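Local coordinates for lysozyme (Asticcacaulis excentricus, PDB 6H9D), which forms the muramidase domain of the morphogenesis protein SpmX and, being of the phage lysozyme family, probably cleaves the glycan strands of peptidoglycan, at residues Cys88-Ile93 with Ile136-Ser141; Ser99-Arg104 with Asp118-Ala123. All coordinates share one frame; numbering follows the deposited sequence.

In the fold
After the N-terminal helix 8-16, the short strands 21-22, 24-26 and 32-35 and helix 50-71, the chain enters helix 78-91, whose last turn makes the first half of interaction 1. It then runs through helices 93-97, 100-106 and 110-116 and the hairpin of strands 122-125 and 128-131 before helix 133-146 closes that loop. Interaction 2 is nested inside it, joining the start of helix 100-106 to the turn that leads into the hairpin. The centres of the two contacts lie about 9 Å apart, and they touch: NE of Arg139 probably hydrogen-bonds to O of Trp120, and Ile91 packs on the Trp120 ring. The turn before the hairpin thus meets both helix 133-146, through Arg139, and the start of helix 100-106.

Interaction 1. Residues Cys88-Ile93 with Ile136-Ser141; sequences CFNIGI and IRRRAS
Helix-to-helix packing inside the helical part of the lysozyme fold brings Asn90, in the last turn of helix 78-91, against Arg138 and Arg139 of helix 133-146. CG of Arg138 is anti to the backbone N (chi1 -176°), and the extended chain carries its guanidinium alongside Asn90, the two side chains passing in opposite directions. The amide and guanidinium planes are stacked, only 3° apart. CB of Asn90 sits over one face of the guanidinium, off its centre, 3.5 Å from Arg138 NE, while ND2 of Asn90 lies 3.7 Å from Arg138 NH1. The rotation of this flat group is fixed by two further partners: NE pairs with Glu142 in a salt bridge, and NH2 is hydrogen-bonded to Ser86. The Arg139 guanidinium turns its edge to OD1 of Asn90, its plane 64° from the amide. The separation of Asn90 OD1 from Arg139 NH2 is implausibly short, so the detail of this meeting is doubtful. As modelled, CG2 of Ile91 also lies near Arg139 NH2. Glu142 also forms a salt bridge with NH1 of Arg139, holding both buried arginines from their own helix. Such packing through stacked planar side chains belongs here to the larger, helical lobe of the phage lysozyme fold.

Interaction 2. Residues Ser99-Arg104 with Asp118-Ala123; sequences SDVLRR and DNWTSA
The first turn of helix 100-106 faces the bend running from the 3-10 residues Asp118 and Asn119 toward strand 122-125, with the CA atoms of Asp100 and Asn119 8.5 Å apart. The link across is a hydrogen bond from Trp120 NE1 to OD1 of Asp100, 3.0 Å long and nearly straight at 168°. OD1 lies almost in the plane of the indole, at its edge, and receives the N-H on its syn lone pair. A chi1 of 40° puts CG of Asp100 between the backbone N and the carbonyl carbon; from there OD1 also reaches Val101 N, in a more bent bond (137°) of 3.0 Å with the donor above the carboxylate plane. OD1 thus accepts from both the indole N-H and a first-turn N-H of its own helix. The other oxygen, OD2, is modelled too close to ND2 of Asn119 for that pairing to be trusted. Ser99 is the N-cap: its OG accepts from Leu102 N at 3.1 Å and is also hydrogen-bonded to Phe96 O, while its CB rests 3.8 Å from Trp120 CZ2. CG2 of Val101 adds an apolar touch on Trp120 CD1 at 4.2 Å. Beyond the pair, Trp120 meets Phe87 of helix 78-91 edge-to-face, Asp100 and Val101 touch Ala116 of helix 110-116, and Thr121 leans on helix 133-146 where the chain turns into the hairpin strand 122-125.

Interaction 1. Residues Cys88-Ile93 with Ile136-Ser141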
# COMPACT_ATOMS: atom_id res chain seq x y z
N CYS A 88 -1.67 1.50 3.70
CA CYS A 88 -1.06 2.81 3.77
C CYS A 88 -0.40 3.19 2.44
O CYS A 88 -0.54 4.31 2.00
CB CYS A 88 -0.07 2.89 4.92
SG CYS A 88 0.63 4.56 5.06
N PHE A 89 0.26 2.23 1.76
CA PHE A 89 0.81 2.44 0.43
C PHE A 89 -0.28 2.87 -0.55
O PHE A 89 -0.08 3.75 -1.39
CB PHE A 89 1.53 1.18 -0.06
CG PHE A 89 2.26 1.31 -1.37
CD1 PHE A 89 3.22 2.29 -1.55
CD2 PHE A 89 2.00 0.45 -2.42
CE1 PHE A 89 3.90 2.41 -2.76
CE2 PHE A 89 2.66 0.57 -3.63
CZ PHE A 89 3.64 1.53 -3.79
N ASN A 90 -1.44 2.23 -0.45
CA ASN A 90 -2.51 2.43 -1.40
C ASN A 90 -3.17 3.80 -1.17
O ASN A 90 -3.46 4.49 -2.12
CB ASN A 90 -3.52 1.28 -1.31
CG ASN A 90 -4.66 1.42 -2.29
OD1 ASN A 90 -5.82 1.29 -1.91
ND2 ASN A 90 -4.35 1.70 -3.54
N ILE A 91 -3.46 4.16 0.09
CA ILE A 91 -4.27 5.38 0.34
C ILE A 91 -3.34 6.58 0.58
O ILE A 91 -3.81 7.72 0.60
CB ILE A 91 -5.28 5.19 1.49
CG1 ILE A 91 -4.63 5.11 2.86
CG2 ILE A 91 -6.18 3.98 1.23
CD1 ILE A 91 -5.57 5.38 3.99
N GLY A 92 -2.05 6.33 0.78
CA GLY A 92 -1.08 7.39 1.07
C GLY A 92 -0.93 7.64 2.57
O GLY A 92 -1.86 7.47 3.35
N ILE A 93 0.27 8.08 2.96
CA ILE A 93 0.62 8.27 4.36
C ILE A 93 -0.29 9.33 5.00
O ILE A 93 -0.71 9.15 6.13
CB ILE A 93 2.09 8.67 4.50
CG1 ILE A 93 3.01 7.47 4.29
CG2 ILE A 93 2.35 9.35 5.84
CD1 ILE A 93 4.44 7.84 3.98
N ILE A 136 -12.52 -3.05 -3.72
CA ILE A 136 -13.26 -4.08 -2.95
C ILE A 136 -12.38 -5.33 -2.88
O ILE A 136 -12.22 -5.88 -1.83
CB ILE A 136 -14.63 -4.41 -3.58
CG1 ILE A 136 -15.53 -3.19 -3.70
CG2 ILE A 136 -15.30 -5.55 -2.84
CD1 ILE A 136 -15.98 -2.66 -2.39
N ARG A 137 -11.83 -5.73 -4.01
CA ARG A 137 -10.93 -6.90 -4.08
C ARG A 137 -9.69 -6.66 -3.22
O ARG A 137 -9.33 -7.52 -2.44
CB ARG A 137 -10.54 -7.16 -5.54
CG ARG A 137 -11.69 -7.55 -6.45
CD ARG A 137 -11.25 -8.02 -7.83
NE ARG A 137 -10.40 -9.19 -7.80
CZ ARG A 137 -9.79 -9.73 -8.85
NH1 ARG A 137 -9.82 -9.13 -10.03
NH2 ARG A 137 -9.16 -10.87 -8.72
N ARG A 138 -9.10 -5.48 -3.35
CA ARG A 138 -7.89 -5.15 -2.60
C ARG A 138 -8.15 -5.22 -1.09
O ARG A 138 -7.38 -5.82 -0.36
CB ARG A 138 -7.33 -3.79 -3.01
CG ARG A 138 -6.02 -3.47 -2.30
CD ARG A 138 -5.32 -2.23 -2.83
NE ARG A 138 -4.04 -2.09 -2.17
CZ ARG A 138 -2.91 -1.87 -2.81
NH1 ARG A 138 -2.93 -1.66 -4.12
NH2 ARG A 138 -1.76 -1.88 -2.15
N ARG A 139 -9.21 -4.56 -0.65
CA ARG A 139 -9.58 -4.51 0.76
C ARG A 139 -9.83 -5.90 1.32
O ARG A 139 -9.45 -6.20 2.45
CB ARG A 139 -10.82 -3.63 0.96
CG ARG A 139 -10.60 -2.17 0.63
CD ARG A 139 -9.19 -1.72 0.99
NE ARG A 139 -8.90 -0.38 0.50
CZ ARG A 139 -7.71 0.01 0.04
NH1 ARG A 139 -6.70 -0.85 0.00
NH2 ARG A 139 -7.54 1.25 -0.39
N ALA A 140 -10.47 -6.76 0.53
CA ALA A 140 -10.76 -8.13 0.99
C ALA A 140 -9.43 -8.85 1.29
O ALA A 140 -9.28 -9.43 2.36
CB ALA A 140 -11.58 -8.84 -0.03
N SER A 141 -8.46 -8.74 0.37
CA SER A 141 -7.12 -9.35 0.56
C SER A 141 -6.39 -8.73 1.75
O SER A 141 -5.76 -9.44 2.54
CB SER A 141 -6.28 -9.24 -0.69
OG SER A 141 -6.89 -9.88 -1.77

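Interaction 2. Residues Ser99-Arg104 with Asp118-Ala123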
# COMPACT_ATOMS: atom_id res chain seq x y z
N SER A 99 -6.83 8.45 9.38
CA SER A 99 -7.88 7.47 9.05
C SER A 99 -8.53 6.87 10.31
O SER A 99 -7.90 6.71 11.36
CB SER A 99 -7.35 6.35 8.17
OG SER A 99 -6.39 5.56 8.87
N ASP A 100 -9.82 6.56 10.15
CA ASP A 100 -10.59 5.69 11.02
C ASP A 100 -9.79 4.41 11.33
O ASP A 100 -9.71 4.00 12.48
CB ASP A 100 -11.95 5.36 10.39
CG ASP A 100 -11.98 5.09 8.88
OD1 ASP A 100 -10.91 5.05 8.20
OD2 ASP A 100 -13.10 4.91 8.36
N VAL A 101 -9.23 3.79 10.28
CA VAL A 101 -8.46 2.54 10.40
C VAL A 101 -7.37 2.67 11.46
O VAL A 101 -7.31 1.88 12.39
CB VAL A 101 -7.86 2.10 9.05
CG1 VAL A 101 -6.93 0.90 9.21
CG2 VAL A 101 -8.96 1.82 8.04
N LEU A 102 -6.53 3.70 11.33
CA LEU A 102 -5.42 3.90 12.27
C LEU A 102 -5.95 4.16 13.68
O LEU A 102 -5.38 3.68 14.65
CB LEU A 102 -4.56 5.08 11.80
CG LEU A 102 -3.43 5.47 12.77
CD1 LEU A 102 -2.50 4.31 12.99
CD2 LEU A 102 -2.66 6.68 12.28
N ARG A 103 -7.02 4.95 13.80
CA ARG A 103 -7.59 5.26 15.11
C ARG A 103 -7.98 3.98 15.84
O ARG A 103 -7.64 3.78 17.00
CB ARG A 103 -8.81 6.17 14.96
CG ARG A 103 -8.54 7.63 15.30
CD ARG A 103 -9.76 8.49 15.04
NE ARG A 103 -9.53 9.45 13.97
CZ ARG A 103 -10.21 9.49 12.83
NH1 ARG A 103 -11.18 8.61 12.61
NH2 ARG A 103 -9.93 10.40 11.91
N ARG A 104 -8.70 3.11 15.13
CA ARG A 104 -9.15 1.84 15.66
C ARG A 104 -7.95 0.99 16.05
O ARG A 104 -7.90 0.44 17.15
CB ARG A 104 -10.00 1.10 14.63
CG ARG A 104 -11.46 1.52 14.61
CD ARG A 104 -11.73 2.62 15.62
NE ARG A 104 -12.61 3.66 15.08
CZ ARG A 104 -12.61 4.92 15.49
NH1 ARG A 104 -11.79 5.31 16.45
NH2 ARG A 104 -13.44 5.80 14.94
N ASP A 118 -13.23 -0.74 4.77
CA ASP A 118 -14.33 -0.69 3.80
C ASP A 118 -14.65 0.76 3.38
O ASP A 118 -15.34 0.96 2.38
CB ASP A 118 -15.60 -1.32 4.37
CG ASP A 118 -15.43 -2.78 4.76
OD1 ASP A 118 -14.44 -3.41 4.30
OD2 ASP A 118 -16.26 -3.28 5.52
N ASN A 119 -14.19 1.74 4.16
CA ASN A 119 -14.43 3.16 3.88
C ASN A 119 -13.53 3.66 2.74
O ASN A 119 -13.65 4.81 2.34
CB ASN A 119 -14.20 4.03 5.12
CG ASN A 119 -15.20 3.67 6.18
OD1 ASN A 119 -16.31 3.25 5.85
ND2 ASN A 119 -14.80 3.75 7.43
N TRP A 120 -12.66 2.80 2.24
CA TRP A 120 -11.61 3.20 1.32
C TRP A 120 -11.72 2.41 0.02
O TRP A 120 -10.76 1.76 -0.43
CB TRP A 120 -10.25 3.02 2.01
CG TRP A 120 -10.12 3.89 3.22
CD1 TRP A 120 -10.48 3.57 4.50
CD2 TRP A 120 -9.66 5.25 3.27
NE1 TRP A 120 -10.26 4.63 5.33
CE2 TRP A 120 -9.77 5.68 4.61
CE3 TRP A 120 -9.19 6.15 2.31
CZ2 TRP A 120 -9.37 6.95 5.02
CZ3 TRP A 120 -8.81 7.40 2.72
CH2 TRP A 120 -8.89 7.79 4.05
N THR A 121 -12.92 2.44 -0.58
CA THR A 121 -13.21 1.65 -1.75
C THR A 121 -13.93 2.48 -2.82
O THR A 121 -14.58 1.93 -3.66
CB THR A 121 -14.05 0.43 -1.40
OG1 THR A 121 -15.24 0.94 -0.78
CG2 THR A 121 -13.34 -0.55 -0.49
N SER A 122 -13.81 3.81 -2.75
CA SER A 122 -14.54 4.65 -3.68
C SER A 122 -13.71 5.86 -4.11
O SER A 122 -12.83 6.31 -3.39
CB SER A 122 -15.87 5.08 -3.08
OG SER A 122 -15.64 5.88 -1.93
N ALA A 123 -14.04 6.40 -5.29
CA ALA A 123 -13.46 7.64 -5.79
C ALA A 123 -14.58 8.64 -6.13
O ALA A 123 -15.75 8.25 -6.23
CB ALA A 123 -12.59 7.37 -6.98